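Local structure of dimeric protein of unknown function and ferredoxin-like fold (3FMB) at residues V40-F45 against V64-N69; E50-K55 against P95-A100. The protein is of unknown function but forms a dimer of ferredoxin-like subunits and belongs to the stress-responsive A/B barrel (Dabb) family. All coordinates share one frame; numbering follows the deposited sequence. Where two conformers were deposited one is given.

Contact 1: V40-F45 against V64-N69. With EDO (1,2-ethanediol), chain D.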
loop_
_atom_site.group_PDB
_atom_site.type_symbol
_atom_site.label_atom_id
_atom_site.label_comp_id
_atom_site.label_asym_id
_atom_site.label_seq_id
_atom_site.Cartn_x
_atom_site.Cartn_y
_atom_site.Cartn_z
ATOM N N VAL A 40 -17.485 -10.516 4.975
ATOM C CA VAL A 40 -17.620 -11.619 4.042
ATOM C C VAL A 40 -16.805 -11.337 2.784
ATOM O O VAL A 40 -16.037 -12.187 2.327
ATOM C CB VAL A 40 -19.117 -11.894 3.679
ATOM C CG1 VAL A 40 -19.250 -12.800 2.401
ATOM C CG2 VAL A 40 -19.861 -12.481 4.913
ATOM N N VAL A 41 -16.985 -10.145 2.244
ATOM C CA VAL A 41 -16.235 -9.701 1.078
ATOM C C VAL A 41 -14.720 -9.689 1.309
ATOM O O VAL A 41 -13.969 -10.207 0.487
ATOM C CB VAL A 41 -16.716 -8.302 0.643
ATOM C CG1 VAL A 41 -15.750 -7.689 -0.407
ATOM C CG2 VAL A 41 -18.159 -8.399 0.088
HETATM N N MSE A 42 -14.294 -9.095 2.432
HETATM C CA MSE A 42 -12.868 -9.033 2.796
HETATM C C MSE A 42 -12.234 -10.415 2.891
HETATM O O MSE A 42 -11.188 -10.663 2.282
HETATM C CB MSE A 42 -12.705 -8.269 4.117
HETATM C CG MSE A 42 -12.988 -6.756 3.975
HETATM SE SE MSE A 42 -13.314 -5.857 5.606
HETATM C CE MSE A 42 -11.588 -6.039 6.484
ATOM N N ASN A 43 -12.868 -11.313 3.638
ATOM C CA ASN A 43 -12.394 -12.692 3.776
ATOM C C ASN A 43 -12.379 -13.411 2.420
ATOM O O ASN A 43 -11.379 -14.040 2.044
ATOM C CB ASN A 43 -13.236 -13.466 4.810
ATOM C CG ASN A 43 -12.936 -13.073 6.262
ATOM O OD1 ASN A 43 -11.871 -12.584 6.571
ATOM N ND2 ASN A 43 -13.888 -13.332 7.156
ATOM N N SER A 44 -13.460 -13.305 1.663
ATOM C CA SER A 44 -13.534 -13.998 0.381
ATOM C C SER A 44 -12.437 -13.536 -0.595
ATOM O O SER A 44 -11.801 -14.364 -1.256
ATOM C CB SER A 44 -14.914 -13.836 -0.258
ATOM O OG SER A 44 -15.856 -14.556 0.486
ATOM N N PHE A 45 -12.226 -12.219 -0.659
ATOM C CA PHE A 45 -11.187 -11.595 -1.490
ATOM C C PHE A 45 -9.801 -12.057 -1.071
ATOM O O PHE A 45 -9.035 -12.472 -1.899
ATOM C CB PHE A 45 -11.264 -10.084 -1.382
ATOM C CG PHE A 45 -10.243 -9.365 -2.222
ATOM C CD1 PHE A 45 -10.368 -9.343 -3.615
ATOM C CD2 PHE A 45 -9.148 -8.745 -1.648
ATOM C CE1 PHE A 45 -9.440 -8.675 -4.401
ATOM C CE2 PHE A 45 -8.207 -8.067 -2.464
ATOM C CZ PHE A 45 -8.385 -8.060 -3.835
ATOM N N VAL A 64 -2.689 -10.578 1.093
ATOM C CA VAL A 64 -3.759 -9.618 1.373
ATOM C C VAL A 64 -3.822 -9.393 2.882
ATOM O O VAL A 64 -3.906 -10.356 3.646
ATOM C CB VAL A 64 -5.115 -10.093 0.816
ATOM C CG1 VAL A 64 -6.264 -9.220 1.347
ATOM C CG2 VAL A 64 -5.043 -10.096 -0.732
ATOM N N GLY A 65 -3.791 -8.125 3.263
ATOM C CA GLY A 65 -3.896 -7.706 4.647
ATOM C C GLY A 65 -5.230 -7.036 4.898
ATOM O O GLY A 65 -5.681 -6.212 4.138
ATOM N N LEU A 66 -5.876 -7.433 5.984
ATOM C CA LEU A 66 -7.138 -6.819 6.399
ATOM C C LEU A 66 -6.871 -5.857 7.571
ATOM O O LEU A 66 -6.203 -6.219 8.546
ATOM C CB LEU A 66 -8.159 -7.927 6.761
ATOM C CG LEU A 66 -8.503 -8.948 5.668
ATOM C CD1 LEU A 66 -9.634 -9.848 6.156
ATOM C CD2 LEU A 66 -8.834 -8.166 4.361
ATOM N N ASN A 67 -7.315 -4.600 7.433
ATOM C CA ASN A 67 -6.996 -3.588 8.387
ATOM C C ASN A 67 -7.400 -3.918 9.822
ATOM O O ASN A 67 -8.534 -4.322 10.080
ATOM C CB ASN A 67 -7.658 -2.282 7.993
ATOM C CG ASN A 67 -7.334 -1.182 8.954
ATOM O OD1 ASN A 67 -6.165 -0.906 9.219
ATOM N ND2 ASN A 67 -8.366 -0.594 9.537
HETATM N N MSE A 68 -6.484 -3.695 10.748
HETATM C CA MSE A 68 -6.750 -3.935 12.176
HETATM C C MSE A 68 -6.515 -2.700 13.041
HETATM O O MSE A 68 -6.401 -2.815 14.271
HETATM C CB MSE A 68 -5.954 -5.138 12.692
HETATM C CG MSE A 68 -4.535 -5.247 12.238
HETATM SE SE MSE A 68 -3.304 -3.943 12.890
HETATM C CE MSE A 68 -2.836 -4.753 14.623
ATOM N N ASN A 69 -6.367 -1.541 12.388
ATOM C CA ASN A 69 -6.328 -0.248 13.041
ATOM C C ASN A 69 -7.647 0.543 12.874
ATOM O O ASN A 69 -7.981 1.029 11.820
ATOM C CB ASN A 69 -5.144 0.556 12.536
ATOM C CG ASN A 69 -4.912 1.829 13.328
ATOM O OD1 ASN A 69 -5.744 2.248 14.153
ATOM N ND2 ASN A 69 -3.767 2.443 13.104
HETATM C C1 EDO D . -12.347 0.566 9.246
HETATM O O1 EDO D . -11.449 0.885 10.299
HETATM C C2 EDO D . -11.547 0.061 8.044
HETATM O O2 EDO D . -10.973 -1.211 8.288
#

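Contact 2: E50-K55 against P95-A100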
loop_
_atom_site.group_PDB
_atom_site.type_symbol
_atom_site.label_atom_id
_atom_site.label_comp_id
_atom_site.label_asym_id
_atom_site.label_seq_id
_atom_site.Cartn_x
_atom_site.Cartn_y
_atom_site.Cartn_z
ATOM N N GLU A 50 -4.998 -15.043 -2.421
ATOM C CA GLU A 50 -3.935 -15.863 -1.892
ATOM C C GLU A 50 -3.848 -17.258 -2.572
ATOM O O GLU A 50 -2.802 -17.873 -2.532
ATOM C CB GLU A 50 -4.009 -15.877 -0.352
ATOM C CG GLU A 50 -3.644 -14.458 0.183
ATOM C CD GLU A 50 -3.560 -14.316 1.706
ATOM O OE1 GLU A 50 -4.057 -15.210 2.405
ATOM O OE2 GLU A 50 -2.978 -13.304 2.201
ATOM N N ALA A 51 -4.908 -17.678 -3.269
ATOM C CA ALA A 51 -4.920 -18.898 -4.078
ATOM C C ALA A 51 -4.317 -18.721 -5.481
ATOM O O ALA A 51 -4.107 -19.705 -6.193
ATOM C CB ALA A 51 -6.332 -19.453 -4.204
ATOM N N LEU A 52 -4.010 -17.495 -5.877
ATOM C CA LEU A 52 -3.572 -17.222 -7.248
ATOM C C LEU A 52 -2.171 -17.694 -7.610
ATOM O O LEU A 52 -1.946 -18.068 -8.750
ATOM C CB LEU A 52 -3.694 -15.721 -7.551
ATOM C CG LEU A 52 -5.097 -15.093 -7.590
ATOM C CD1 LEU A 52 -4.970 -13.584 -7.850
ATOM C CD2 LEU A 52 -5.960 -15.797 -8.644
ATOM N N PRO A 53 -1.207 -17.658 -6.671
ATOM C CA PRO A 53 0.138 -18.115 -7.115
ATOM C C PRO A 53 0.200 -19.492 -7.785
ATOM O O PRO A 53 1.011 -19.690 -8.691
ATOM C CB PRO A 53 0.983 -18.034 -5.828
ATOM C CG PRO A 53 0.281 -17.005 -4.983
ATOM C CD PRO A 53 -1.184 -17.169 -5.274
ATOM N N ALA A 54 -0.664 -20.425 -7.394
ATOM C CA ALA A 54 -0.717 -21.745 -8.032
ATOM C C ALA A 54 -1.234 -21.718 -9.481
ATOM O O ALA A 54 -0.944 -22.637 -10.269
ATOM C CB ALA A 54 -1.564 -22.684 -7.209
ATOM N N LYS A 55 -2.008 -20.688 -9.806
ATOM C CA LYS A 55 -2.580 -20.494 -11.132
ATOM C C LYS A 55 -1.730 -19.539 -11.981
ATOM O O LYS A 55 -1.614 -19.723 -13.182
ATOM C CB LYS A 55 -4.000 -19.927 -11.009
ATOM C CG LYS A 55 -5.019 -20.837 -10.303
ATOM C CD LYS A 55 -5.037 -22.241 -10.909
ATOM C CE LYS A 55 -6.298 -23.027 -10.560
ATOM N NZ LYS A 55 -7.290 -23.029 -11.676
ATOM N N PRO A 95 -7.741 -14.368 -15.982
ATOM C CA PRO A 95 -9.118 -14.675 -15.612
ATOM C C PRO A 95 -9.331 -14.989 -14.134
ATOM O O PRO A 95 -10.359 -14.607 -13.555
ATOM C CB PRO A 95 -9.440 -15.897 -16.478
ATOM C CG PRO A 95 -8.592 -15.727 -17.666
ATOM C CD PRO A 95 -7.314 -15.204 -17.132
ATOM N N GLU A 96 -8.363 -15.672 -13.531
ATOM C CA GLU A 96 -8.432 -16.042 -12.121
ATOM C C GLU A 96 -8.326 -14.797 -11.236
ATOM O O GLU A 96 -8.986 -14.696 -10.205
ATOM C CB GLU A 96 -7.309 -17.037 -11.795
ATOM C CG GLU A 96 -7.384 -18.320 -12.603
ATOM C CD GLU A 96 -8.673 -18.981 -12.401
ATOM O OE1 GLU A 96 -9.102 -19.040 -11.241
ATOM O OE2 GLU A 96 -9.284 -19.393 -13.385
ATOM N N HIS A 97 -7.476 -13.860 -11.639
ATOM C CA HIS A 97 -7.393 -12.604 -10.932
ATOM C C HIS A 97 -8.662 -11.745 -11.103
ATOM O O HIS A 97 -9.189 -11.161 -10.132
ATOM C CB HIS A 97 -6.171 -11.767 -11.335
ATOM C CG HIS A 97 -6.199 -10.429 -10.681
ATOM N ND1 HIS A 97 -6.563 -9.285 -11.356
ATOM C CD2 HIS A 97 -6.117 -10.090 -9.371
ATOM C CE1 HIS A 97 -6.607 -8.278 -10.501
ATOM N NE2 HIS A 97 -6.378 -8.747 -9.287
ATOM N N VAL A 98 -9.159 -11.670 -12.328
ATOM C CA VAL A 98 -10.389 -10.918 -12.589
ATOM C C VAL A 98 -11.531 -11.432 -11.718
ATOM O O VAL A 98 -12.278 -10.622 -11.124
ATOM C CB VAL A 98 -10.769 -10.954 -14.085
ATOM C CG1 VAL A 98 -12.179 -10.390 -14.327
ATOM C CG2 VAL A 98 -9.726 -10.174 -14.949
ATOM N N ALA A 99 -11.679 -12.761 -11.620
ATOM C CA ALA A 99 -12.713 -13.344 -10.734
ATOM C C ALA A 99 -12.525 -12.900 -9.280
ATOM O O ALA A 99 -13.511 -12.565 -8.599
ATOM C CB ALA A 99 -12.731 -14.864 -10.823
ATOM N N ALA A 100 -11.280 -12.914 -8.792
ATOM C CA ALA A 100 -10.972 -12.471 -7.418
ATOM C C ALA A 100 -11.398 -11.010 -7.226
ATOM O O ALA A 100 -12.057 -10.648 -6.232
ATOM C CB ALA A 100 -9.478 -12.634 -7.120
#

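Contact 1: V40-F45 against V64-N69
L66, at the end of strand 61-66, lies over M42 and N43 of helix 35-50, a helix-on-sheet contact of the ferredoxin-like fold. The short axes of 40-45 and 64-66 pass 9.3 Å apart and run nearly antiparallel, at 157°, the helix lying against the strand that follows it in the chain. Apolar packing carries most of the contact. Both methyls of L66 settle near the base of M42, with L66 CD2 3.9 Å from M42 CB. M42, a selenomethionine, then bends at its last torsion (chi3 65°), which brings its terminal methyl back to the leucine: M42 CE is 3.9 Å from L66 CB, so L66 is touched at its root as well as its tips. N43 OD1 meets L66 CD1 at 3.6 Å, a van der Waals contact with the two side chains at about a right angle. One turn along the helix, F45 swings its ring out anti to its backbone N (chi1 -179°), and V64 CG2 approaches F45 CE2 obliquely at 4.1 Å. I76 of strand 76-82 touches M42, F45, V64 and L66 alike, tying the helix to the middle of the sheet.

Polar atoms gather beyond the strand end. N67 OD1 and N69 ND2 bond to D115 of the second subunit, making this loop part of the dimer interface. A 1,2-ethanediol, probably from the crystallisation liquor, accepts a bond from N67 ND2 to its O2 at 3.0 Å. N67 ND2 also reaches N69 O at 2.8 Å, with the donor above the carbonyl plane.

Contact 2: E50-K55 against P95-A100
L52 reaches from the loop after helix 35-50 to the first turn of helix 95-102, meeting E96 and H97 there. In this ferredoxin-like fold the contact joins the connection leading to strand 61-66, outermost in this chain's sheet, with a helix that precedes the last strand, 108-117.

The tight part belongs to L52, whereas the outer side, where K55 lies obliquely against E96, is looser. On that side K55 CB and CG are each about 4.1 Å from E96 CG. Both chains bend at chi2, to -52° in K55 and -57° in E96, and their aliphatic parts do the touching. K55 was modelled in two conformers, so the 4.4 Å between K55 NZ and E96 OE1, beyond a salt bridge, is doubtful.

On the tight side the two methyls of L52 divide the work: CD2 presses on the backbone and root of E96, while CD1 turns to the histidine. L52 CD1 comes to the edge of the H97 ring, in its plane, 4.0 Å from H97 CD2. With CG of H97 anti to its backbone N (chi1 174°), the imidazole leans toward helix 35-50, where I49 touches it. H97 ND1 is hydrogen-bonded to the A92 carbonyl oxygen, which should limit rotation of the ring, consistent with its CD2 edge facing L52. I59 packs on L52, while I56 and the ring of Y91 meet H97. The closest approaches are made by L52 CD2, which sits 3.6 Å from E96 O and equally 3.6 Å from E96 CB.

Overall arrangement
Contact 1 and contact 2 lie with their centres about 16 Å apart, at successive positions along helix 35-50 and the chain that follows it. Their segments alternate in sequence, and they meet directly: E50 OE2 is 3.0 Å from V64 N, probably a hydrogen bond, and F45 CD1 packs 3.4 Å from A100 O. K46 contributes to both, bonding V64 O and forming a salt bridge with E50. Contact 1 continues into the dimer interface through its loop, whereas contact 2 touches no second subunit. The side chain of H97 in contact 2 comes within about 3 Å of a bound sulfate, nearest atoms; the ion is probably from the crystallisation liquor, though such ions often mark pockets.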